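Local coordinates for protein desmoplakin (Homo sapiens, PDB 3R6N) that is a desmosomal cell-adhesion protein of the plakin family that probably links junctions to intermediate filaments and contains a rigid rod of spectrin repeats, at residues Val28-Asp33 against Asp90-Leu95; Ser36-Ile41 against Gln94-Ile99; Gln100-Glu105 against Ala172-Leu177; Trp181-Gln186 against Ala288-Lys293. One frame throughout, in Å; residues are numbered along the deposited sequence.

Contact 1: Val28-Asp33 against Asp90-Leu95; sequences VAWGVD and DHLRQL
Trp30 reaches from the connecting segment 28-33 to the helical segment 90-95 and presents the benzo side of its indole to His91, Leu92 and Leu95. The closest approach is between CZ3 of Trp30 and CD2 of Leu92, at 3.5 Å, and the two side chains run at about a right angle to each other. Next along the ring, CE3 of Trp30 lies 4.0 Å from CD2 of Leu95; this methyl sits at the ring edge, near the indole plane. CH2 of Trp30 meets the CB of His91 at 4.1 Å, while the imidazole leads away from the contact. The same Leu95 methyl also touches the backbone, 3.7 Å from O of Gly31. The segments bury 222 Å² between them, mainly by apolar packing, with no hydrogen bond across.

The backbones stay well apart, with 9.1 Å between CA of Trp30 and CA of Leu92, and the indole bridges the gap. CB of Leu95 points toward segment 28-33, and CG, anti to the backbone N (chi1 -174°), carries the chain on to the touching methyl. Outside the pair, the carbonyl O of Trp30 accepts a hydrogen bond from Lys169, and the His91 ring has an edge-to-face partner in His164.

The loop 28-33 connects helix 5-24 to helix 34-64, with Asp33 at the N-cap of the latter: its side chain caps a backbone N just past the segment, and OD2 is hydrogen-bonded to OG of Ser36. It passes beside helix 68-117, where Trp30 also touches Arg88 and Leu95 packs on Ile170 of helix 167-225.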
# COMPACT_ATOMS: atom_id res chain seq x y z
N VAL A 28 0.38 51.78 15.24
CA VAL A 28 0.17 50.88 14.12
C VAL A 28 0.09 49.46 14.66
O VAL A 28 0.91 49.05 15.47
CB VAL A 28 1.30 50.96 13.09
CG1 VAL A 28 0.99 50.08 11.89
CG2 VAL A 28 1.53 52.41 12.67
N ALA A 29 -0.91 48.71 14.20
CA ALA A 29 -1.08 47.34 14.65
C ALA A 29 -0.29 46.38 13.77
O ALA A 29 -0.28 46.52 12.55
CB ALA A 29 -2.55 46.97 14.67
N TRP A 30 0.39 45.42 14.40
CA TRP A 30 1.16 44.43 13.66
C TRP A 30 0.29 43.27 13.21
O TRP A 30 -0.35 42.61 14.02
CB TRP A 30 2.32 43.91 14.52
CG TRP A 30 3.37 44.94 14.80
CD1 TRP A 30 3.66 45.51 16.00
CD2 TRP A 30 4.27 45.52 13.85
NE1 TRP A 30 4.69 46.41 15.86
CE2 TRP A 30 5.08 46.43 14.55
CE3 TRP A 30 4.47 45.35 12.47
CZ2 TRP A 30 6.07 47.18 13.93
CZ3 TRP A 30 5.46 46.09 11.86
CH2 TRP A 30 6.25 46.99 12.58
N GLY A 31 0.27 43.03 11.90
CA GLY A 31 -0.55 41.96 11.35
C GLY A 31 0.09 41.31 10.14
O GLY A 31 0.92 41.92 9.47
N VAL A 32 -0.31 40.08 9.85
CA VAL A 32 0.23 39.34 8.72
C VAL A 32 -0.67 39.45 7.49
O VAL A 32 -0.39 38.85 6.46
CB VAL A 32 0.47 37.86 9.06
CG1 VAL A 32 1.35 37.74 10.30
CG2 VAL A 32 -0.84 37.15 9.28
N ASP A 33 -1.74 40.22 7.61
CA ASP A 33 -2.60 40.50 6.46
C ASP A 33 -1.84 41.35 5.46
O ASP A 33 -1.76 42.57 5.62
CB ASP A 33 -3.87 41.23 6.90
CG ASP A 33 -4.72 41.69 5.72
OD1 ASP A 33 -5.18 40.82 4.94
OD2 ASP A 33 -4.93 42.91 5.57
N ASP A 90 12.34 49.46 8.15
CA ASP A 90 13.01 48.18 7.97
C ASP A 90 12.21 47.03 8.56
O ASP A 90 12.16 45.94 7.98
CB ASP A 90 14.41 48.20 8.57
CG ASP A 90 15.49 48.48 7.54
OD1 ASP A 90 15.85 47.55 6.80
OD2 ASP A 90 15.97 49.63 7.47
N HIS A 91 11.58 47.27 9.71
CA HIS A 91 10.77 46.24 10.35
C HIS A 91 9.58 45.86 9.47
O HIS A 91 9.23 44.69 9.35
CB HIS A 91 10.28 46.72 11.72
CG HIS A 91 11.30 46.58 12.81
ND1 HIS A 91 11.39 47.46 13.87
CD2 HIS A 91 12.28 45.66 13.00
CE1 HIS A 91 12.37 47.09 14.66
NE2 HIS A 91 12.93 46.00 14.16
N LEU A 92 8.98 46.87 8.84
CA LEU A 92 7.89 46.64 7.90
C LEU A 92 8.40 45.80 6.72
O LEU A 92 7.80 44.78 6.37
CB LEU A 92 7.32 47.96 7.40
CG LEU A 92 6.41 48.73 8.36
CD1 LEU A 92 5.86 49.97 7.70
CD2 LEU A 92 5.28 47.84 8.83
N ARG A 93 9.50 46.23 6.12
CA ARG A 93 10.11 45.51 5.02
C ARG A 93 10.34 44.04 5.36
O ARG A 93 9.80 43.15 4.70
CB ARG A 93 11.44 46.16 4.64
CG ARG A 93 11.33 47.23 3.58
CD ARG A 93 11.04 46.62 2.23
NE ARG A 93 11.60 47.42 1.14
CZ ARG A 93 11.74 46.99 -0.11
NH1 ARG A 93 11.35 45.77 -0.44
NH2 ARG A 93 12.27 47.79 -1.03
N GLN A 94 11.13 43.79 6.39
CA GLN A 94 11.43 42.44 6.84
C GLN A 94 10.16 41.62 6.97
O GLN A 94 10.12 40.45 6.57
CB GLN A 94 12.17 42.47 8.19
CG GLN A 94 13.50 43.21 8.18
CD GLN A 94 14.17 43.22 9.54
OE1 GLN A 94 13.56 43.60 10.54
NE2 GLN A 94 15.43 42.79 9.58
N LEU A 95 9.11 42.22 7.54
CA LEU A 95 7.84 41.54 7.72
C LEU A 95 7.24 41.12 6.38
O LEU A 95 6.98 39.94 6.15
CB LEU A 95 6.84 42.43 8.47
CG LEU A 95 5.51 41.77 8.84
CD1 LEU A 95 5.73 40.61 9.79
CD2 LEU A 95 4.55 42.78 9.46

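Contact 2: Ser36-Ile41 against Gln94-Ile99; sequences SVEQHI and QLQNII
Val37 and Gln96 are the closest pair along the backbones here, with 6.4 Å between their CA atoms, and they carry most of the buried surface. The apolar contacts divide between the two methyls of Val37. CG1, anti to the backbone N (chi1 179°), lies 3.7 Å from CB of Gln96 and also touches its CG, so the aliphatic base of the glutamine serves as packing surface. CG2 turns to the other partners: it is 4.0 Å from CD2 of Leu95 and, more loosely, 4.4 Å from CD1 of Ile99. Another carbon, CG1 of Ile41, approaches the amide nitrogen NE2 of Gln96 at 4.3 Å.

One close polar pair lies farther out. Gln96 extends beyond CG and brings NE2 to 3.1 Å from OE1 of Glu38, with carboxylate and amide planes only 19° apart. Glu38 is bent at chi2 (63°), which turns CD back from an extended course, and its other oxygen, OE2, makes a weak hydrogen bond to Asn42.

Ile98, which makes no contact with segment 36-41, packs on Leu152 and Ser156 of helix 130-161, so helix 68-117 is contacted by more than one helix. The two segments run nearly antiparallel, at 155° between their N-to-C directions, with axes 10.3 Å apart. Apolar packing between long antiparallel helices is characteristic of the three-helix bundle of a spectrin repeat, consistent with this rod.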
# COMPACT_ATOMS: atom_id res chain seq x y z
N SER A 36 -2.74 44.84 4.77
CA SER A 36 -2.44 45.82 5.81
C SER A 36 -0.98 46.24 5.72
O SER A 36 -0.66 47.43 5.62
CB SER A 36 -2.71 45.24 7.20
OG SER A 36 -4.07 44.91 7.36
N VAL A 37 -0.09 45.25 5.77
CA VAL A 37 1.34 45.49 5.64
C VAL A 37 1.64 46.46 4.50
O VAL A 37 2.50 47.32 4.62
CB VAL A 37 2.11 44.16 5.42
CG1 VAL A 37 3.59 44.42 5.27
CG2 VAL A 37 1.85 43.19 6.56
N GLU A 38 0.90 46.32 3.40
CA GLU A 38 1.12 47.17 2.23
C GLU A 38 0.75 48.63 2.48
O GLU A 38 1.49 49.53 2.09
CB GLU A 38 0.33 46.64 1.03
CG GLU A 38 0.42 47.52 -0.21
CD GLU A 38 1.84 47.63 -0.75
OE1 GLU A 38 2.58 46.63 -0.69
OE2 GLU A 38 2.22 48.72 -1.22
N GLN A 39 -0.38 48.85 3.14
CA GLN A 39 -0.85 50.20 3.42
C GLN A 39 -0.03 50.85 4.52
O GLN A 39 0.03 52.08 4.62
CB GLN A 39 -2.33 50.19 3.79
CG GLN A 39 -3.24 49.66 2.69
CD GLN A 39 -4.60 49.25 3.20
OE1 GLN A 39 -5.03 49.67 4.28
NE2 GLN A 39 -5.30 48.43 2.43
N HIS A 40 0.60 50.03 5.35
CA HIS A 40 1.47 50.53 6.41
C HIS A 40 2.83 50.94 5.86
O HIS A 40 3.48 51.84 6.39
CB HIS A 40 1.62 49.48 7.52
CG HIS A 40 0.36 49.22 8.28
ND1 HIS A 40 0.14 48.04 8.97
CD2 HIS A 40 -0.74 49.98 8.47
CE1 HIS A 40 -1.05 48.10 9.55
NE2 HIS A 40 -1.61 49.26 9.26
N ILE A 41 3.26 50.28 4.79
CA ILE A 41 4.50 50.64 4.11
C ILE A 41 4.35 51.99 3.42
O ILE A 41 5.26 52.82 3.46
CB ILE A 41 4.88 49.60 3.04
CG1 ILE A 41 5.27 48.28 3.70
CG2 ILE A 41 6.04 50.12 2.20
CD1 ILE A 41 6.68 48.25 4.21
N GLN A 94 11.13 43.79 6.39
CA GLN A 94 11.43 42.44 6.84
C GLN A 94 10.16 41.62 6.97
O GLN A 94 10.12 40.45 6.57
CB GLN A 94 12.17 42.47 8.19
CG GLN A 94 13.50 43.21 8.18
CD GLN A 94 14.17 43.22 9.54
OE1 GLN A 94 13.56 43.60 10.54
NE2 GLN A 94 15.43 42.79 9.58
N LEU A 95 9.11 42.22 7.54
CA LEU A 95 7.84 41.54 7.72
C LEU A 95 7.24 41.12 6.38
O LEU A 95 6.98 39.94 6.15
CB LEU A 95 6.84 42.43 8.47
CG LEU A 95 5.51 41.77 8.84
CD1 LEU A 95 5.73 40.61 9.79
CD2 LEU A 95 4.55 42.78 9.46
N GLN A 96 7.03 42.10 5.51
CA GLN A 96 6.43 41.84 4.21
C GLN A 96 7.14 40.68 3.51
O GLN A 96 6.49 39.75 3.03
CB GLN A 96 6.47 43.08 3.33
CG GLN A 96 5.55 43.02 2.12
CD GLN A 96 5.71 44.21 1.20
OE1 GLN A 96 6.81 44.47 0.69
NE2 GLN A 96 4.63 44.95 0.98
N ASN A 97 8.47 40.73 3.48
CA ASN A 97 9.23 39.64 2.87
C ASN A 97 8.89 38.29 3.47
O ASN A 97 8.42 37.39 2.77
CB ASN A 97 10.73 39.90 2.98
CG ASN A 97 11.23 40.90 1.95
OD1 ASN A 97 10.50 41.81 1.55
ND2 ASN A 97 12.47 40.73 1.51
N ILE A 98 9.12 38.15 4.77
CA ILE A 98 8.93 36.86 5.44
C ILE A 98 7.52 36.32 5.26
O ILE A 98 7.33 35.11 5.11
CB ILE A 98 9.28 36.94 6.95
CG1 ILE A 98 9.49 35.53 7.52
CG2 ILE A 98 8.22 37.70 7.73
CD1 ILE A 98 10.68 34.81 6.93
N ILE A 99 6.52 37.21 5.25
CA ILE A 99 5.14 36.78 5.10
C ILE A 99 4.82 36.37 3.66
O ILE A 99 4.26 35.30 3.43
CB ILE A 99 4.15 37.86 5.54
CG1 ILE A 99 4.41 38.23 7.00
CG2 ILE A 99 2.72 37.38 5.38
CD1 ILE A 99 3.41 39.20 7.56

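Contact 3: Gln100-Glu105 against Ala172-Leu177; sequences QATSRE and AYMDTL
Tyr173 crosses from segment 172-177 to Thr102 and Ser103 of segment 100-105. Its CB points toward the opposing helix, and CG stands roughly anti to the backbone N (chi1 -154°), which starts the ring toward Thr102. Along the ring, CD2 of Tyr173 comes 3.4 Å from CG2 of Thr102, and CE2 of Tyr173 is 3.6 Å from the same methyl; Thr102 CB lies at the ring edge, in its plane. The two side chains slide past each other in opposite directions. At the tip, OH of Tyr173 and OG of Ser103 share a hydrogen bond of 3.0 Å in which either may be the donor.

The helices are close to parallel, 22° between their N-to-C directions with axes 10.0 Å apart, consistent with like-directed helices packing within a spectrin-repeat rod.

SD of Met174 lies 3.4 Å from OG1 of Thr102, a hydroxyl already hydrogen-bonded to the carbonyl O of Ile98 one turn earlier. Leu177 adds apolar contacts: its CB is 4.0 Å from CG2 of Thr102, and its CD1 is 3.8 Å from CB of Glu105. The carboxylate of Glu105 leads away to a salt bridge with Lys145, while Leu177 also touches a bound dithiane-diol molecule.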
# COMPACT_ATOMS: atom_id res chain seq x y z
N GLN A 100 5.18 37.22 2.71
CA GLN A 100 5.01 36.91 1.30
C GLN A 100 5.58 35.53 0.99
O GLN A 100 4.91 34.68 0.39
CB GLN A 100 5.69 37.96 0.42
CG GLN A 100 4.97 39.29 0.38
CD GLN A 100 5.67 40.30 -0.50
OE1 GLN A 100 6.84 40.13 -0.85
NE2 GLN A 100 4.96 41.36 -0.86
N ALA A 101 6.82 35.31 1.41
CA ALA A 101 7.49 34.04 1.19
C ALA A 101 6.69 32.88 1.79
O ALA A 101 6.36 31.92 1.10
CB ALA A 101 8.89 34.07 1.78
N THR A 102 6.39 32.98 3.08
CA THR A 102 5.66 31.93 3.78
C THR A 102 4.27 31.73 3.18
O THR A 102 3.74 30.62 3.15
CB THR A 102 5.52 32.24 5.28
OG1 THR A 102 6.81 32.47 5.83
CG2 THR A 102 4.87 31.09 6.01
N SER A 103 3.69 32.83 2.71
CA SER A 103 2.36 32.79 2.13
C SER A 103 2.36 31.93 0.87
O SER A 103 1.51 31.05 0.71
CB SER A 103 1.90 34.20 1.81
OG SER A 103 0.50 34.32 1.98
N ARG A 104 3.32 32.17 -0.01
CA ARG A 104 3.44 31.42 -1.25
C ARG A 104 3.90 29.99 -0.99
O ARG A 104 3.60 29.08 -1.77
CB ARG A 104 4.42 32.11 -2.21
CG ARG A 104 4.06 33.54 -2.57
CD ARG A 104 4.66 33.92 -3.92
NE ARG A 104 4.16 33.04 -4.98
CZ ARG A 104 4.64 33.01 -6.22
NH1 ARG A 104 5.64 33.82 -6.56
NH2 ARG A 104 4.12 32.18 -7.11
N GLU A 105 4.63 29.80 0.10
CA GLU A 105 5.14 28.48 0.44
C GLU A 105 4.03 27.57 0.95
O GLU A 105 4.08 26.35 0.78
CB GLU A 105 6.25 28.60 1.48
CG GLU A 105 7.47 27.79 1.16
CD GLU A 105 7.96 27.99 -0.25
OE1 GLU A 105 7.31 27.46 -1.18
OE2 GLU A 105 8.99 28.68 -0.44
N ALA A 172 3.88 32.69 14.64
CA ALA A 172 2.56 32.09 14.54
C ALA A 172 2.27 31.69 13.10
O ALA A 172 1.70 30.63 12.84
CB ALA A 172 1.49 33.04 15.05
N TYR A 173 2.66 32.55 12.17
CA TYR A 173 2.46 32.28 10.75
C TYR A 173 3.32 31.09 10.34
O TYR A 173 2.88 30.23 9.58
CB TYR A 173 2.82 33.51 9.93
CG TYR A 173 2.12 33.60 8.59
CD1 TYR A 173 0.76 33.87 8.51
CD2 TYR A 173 2.83 33.45 7.40
CE1 TYR A 173 0.12 33.96 7.29
CE2 TYR A 173 2.19 33.55 6.18
CZ TYR A 173 0.84 33.80 6.13
OH TYR A 173 0.21 33.90 4.91
N MET A 174 4.55 31.04 10.85
CA MET A 174 5.45 29.93 10.58
C MET A 174 4.89 28.64 11.16
O MET A 174 4.99 27.58 10.55
CB MET A 174 6.84 30.21 11.17
CG MET A 174 7.49 31.50 10.68
SD MET A 174 7.85 31.51 8.91
CE MET A 174 8.85 30.03 8.75
N ASP A 175 4.30 28.73 12.35
CA ASP A 175 3.61 27.59 12.95
C ASP A 175 2.65 26.98 11.94
O ASP A 175 2.59 25.76 11.79
CB ASP A 175 2.84 28.02 14.21
CG ASP A 175 3.74 28.19 15.42
OD1 ASP A 175 3.22 28.53 16.50
OD2 ASP A 175 4.97 27.97 15.29
N THR A 176 1.90 27.84 11.27
CA THR A 176 0.98 27.41 10.23
C THR A 176 1.72 26.60 9.17
O THR A 176 1.36 25.46 8.89
CB THR A 176 0.28 28.62 9.58
OG1 THR A 176 -0.67 29.16 10.49
CG2 THR A 176 -0.44 28.21 8.31
N LEU A 177 2.76 27.20 8.60
CA LEU A 177 3.60 26.52 7.62
C LEU A 177 4.02 25.14 8.12
O LEU A 177 3.77 24.13 7.46
CB LEU A 177 4.84 27.36 7.31
CG LEU A 177 5.80 26.80 6.25
CD1 LEU A 177 5.29 27.10 4.86
CD2 LEU A 177 7.18 27.38 6.45

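Contact 4: Trp181-Gln186 against Ala288-Lys293; sequences WSWILQ and ALCDYK
Trp183 and Tyr292 form the closely packed aromatic part of the contact between segments 181-186 and 288-293. CH2 of Trp183 lies 3.6 Å from CD1 of Tyr292, and CZ3 of Trp183 is 3.9 Å from the same carbon. The ring planes stand at 56°, with 5.4 Å between the centroid of the six-membered Trp183 ring and that of Tyr292, an oblique aromatic pair. From the indole's side, CE1 of Tyr292 lies over one face, offset toward the rim. Trp183 CG is anti to the backbone N (chi1 170°), and the six-membered ring reaches segment 288-293. Cys290 adds a sulfur-aromatic contact: its SG is 4.1 Å from CZ3 of Trp183 and approaches the ring obliquely.

Segment 288-293 lies within the SH3 domain, so the contact packs that domain on the long helix 167-225, part of the spectrin-repeat rod. Pro329 of strand 326-329 also touches both Trp183 and Tyr292, and the indole NE1 is hydrogen-bonded to Glu113 of helix 68-117.

The looser side lies around Gln186 and Asp291. Gln186, bent at chi2 (-56°), places OE1 3.3 Å from CB of Cys290, but this oxygen remains 4.0 Å from N of Asp291, and no hydrogen bond crosses between the segments. The side chain of Asp291, an exposed residue, comes no nearer than 5.0 Å to the helix; its OD1 instead accepts a hydrogen bond from the backbone N of Lys301 within the SH3 domain.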
# COMPACT_ATOMS: atom_id res chain seq x y z
N TRP A 181 3.30 21.50 6.45
CA TRP A 181 4.43 20.68 6.05
C TRP A 181 4.37 19.29 6.69
O TRP A 181 4.51 18.28 6.00
CB TRP A 181 5.73 21.37 6.44
CG TRP A 181 6.94 20.64 5.98
CD1 TRP A 181 7.89 20.03 6.76
CD2 TRP A 181 7.33 20.40 4.63
NE1 TRP A 181 8.84 19.45 5.97
CE2 TRP A 181 8.52 19.66 4.66
CE3 TRP A 181 6.78 20.76 3.39
CZ2 TRP A 181 9.17 19.26 3.50
CZ3 TRP A 181 7.43 20.36 2.25
CH2 TRP A 181 8.61 19.62 2.30
N SER A 182 4.17 19.25 8.00
CA SER A 182 4.11 17.98 8.71
C SER A 182 3.02 17.09 8.15
O SER A 182 3.17 15.86 8.07
CB SER A 182 3.90 18.20 10.20
OG SER A 182 5.08 18.68 10.81
N TRP A 183 1.91 17.71 7.75
CA TRP A 183 0.76 17.00 7.23
C TRP A 183 1.02 16.44 5.82
O TRP A 183 0.62 15.31 5.52
CB TRP A 183 -0.49 17.89 7.26
CG TRP A 183 -1.68 17.34 6.54
CD1 TRP A 183 -2.37 17.94 5.52
CD2 TRP A 183 -2.34 16.09 6.77
NE1 TRP A 183 -3.40 17.14 5.11
CE2 TRP A 183 -3.41 16.00 5.86
CE3 TRP A 183 -2.12 15.03 7.66
CZ2 TRP A 183 -4.26 14.89 5.81
CZ3 TRP A 183 -2.97 13.93 7.61
CH2 TRP A 183 -4.03 13.88 6.69
N ILE A 184 1.69 17.21 4.97
CA ILE A 184 2.02 16.72 3.63
C ILE A 184 2.93 15.49 3.66
O ILE A 184 2.86 14.63 2.78
CB ILE A 184 2.65 17.82 2.74
CG1 ILE A 184 2.59 17.42 1.27
CG2 ILE A 184 4.09 18.08 3.15
CD1 ILE A 184 1.19 17.30 0.73
N LEU A 185 3.80 15.41 4.67
CA LEU A 185 4.70 14.28 4.83
C LEU A 185 3.95 13.06 5.36
O LEU A 185 4.34 11.92 5.11
CB LEU A 185 5.82 14.63 5.80
CG LEU A 185 6.62 15.90 5.50
CD1 LEU A 185 7.47 16.31 6.71
CD2 LEU A 185 7.48 15.71 4.26
N GLN A 186 2.89 13.31 6.10
CA GLN A 186 2.07 12.23 6.61
C GLN A 186 1.35 11.57 5.45
O GLN A 186 1.23 10.35 5.38
CB GLN A 186 1.06 12.75 7.64
CG GLN A 186 1.68 13.06 8.98
CD GLN A 186 2.41 11.88 9.57
OE1 GLN A 186 1.79 10.90 10.00
NE2 GLN A 186 3.74 11.95 9.60
N ALA A 288 -6.29 3.51 10.34
CA ALA A 288 -5.65 4.79 10.11
C ALA A 288 -4.20 4.60 9.70
O ALA A 288 -3.45 3.87 10.35
CB ALA A 288 -5.74 5.67 11.34
N LEU A 289 -3.81 5.23 8.60
CA LEU A 289 -2.45 5.09 8.08
C LEU A 289 -1.51 6.07 8.76
O LEU A 289 -0.29 5.88 8.76
CB LEU A 289 -2.43 5.30 6.56
CG LEU A 289 -3.20 4.30 5.68
CD1 LEU A 289 -3.05 4.62 4.19
CD2 LEU A 289 -2.76 2.87 5.97
N CYS A 290 -2.08 7.12 9.35
CA CYS A 290 -1.31 8.17 9.98
C CYS A 290 -2.18 8.97 10.94
O CYS A 290 -3.40 8.97 10.82
CB CYS A 290 -0.78 9.11 8.92
SG CYS A 290 -2.12 9.92 8.04
N ASP A 291 -1.56 9.66 11.89
CA ASP A 291 -2.30 10.54 12.79
C ASP A 291 -3.00 11.64 12.01
O ASP A 291 -2.40 12.34 11.20
CB ASP A 291 -1.38 11.19 13.83
CG ASP A 291 -0.79 10.19 14.79
OD1 ASP A 291 -1.38 9.11 14.97
OD2 ASP A 291 0.28 10.50 15.37
N TYR A 292 -4.30 11.77 12.27
CA TYR A 292 -5.05 12.92 11.79
C TYR A 292 -5.82 13.56 12.94
O TYR A 292 -6.52 12.87 13.70
CB TYR A 292 -6.01 12.55 10.65
CG TYR A 292 -6.85 13.71 10.20
CD1 TYR A 292 -6.34 14.69 9.35
CD2 TYR A 292 -8.16 13.86 10.65
CE1 TYR A 292 -7.11 15.77 8.95
CE2 TYR A 292 -8.93 14.94 10.25
CZ TYR A 292 -8.40 15.89 9.40
OH TYR A 292 -9.17 16.96 9.00
N LYS A 293 -5.69 14.88 13.05
CA LYS A 293 -6.34 15.62 14.13
C LYS A 293 -6.94 16.94 13.64
O LYS A 293 -6.28 17.73 12.96
CB LYS A 293 -5.33 15.85 15.26
CG LYS A 293 -5.26 17.26 15.80
CD LYS A 293 -4.00 18.00 15.32
CE LYS A 293 -2.72 17.21 15.59
NZ LYS A 293 -1.51 17.92 15.06

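Contacts 1, 2 and 3 all use helix 68-117, and each is partly buried; contact 4 lies at the surface. Contacts 1 and 2 share Leu95, have centres about 5 Å apart, and place a connecting segment and the following helix against the same helix. Contact 3 follows, its centre about 13 Å from that of contact 2, where Tyr173 touches Ile99, and pairs like-directed helices instead of opposed ones. Its hydroxyl hydrogen bond has no counterpart in contact 1, which is mainly apolar packing with no hydrogen bond across. Contact 4 shares helix 167-225 with contact 3 but joins it to the SH3 domain through aromatic and sulfur contacts.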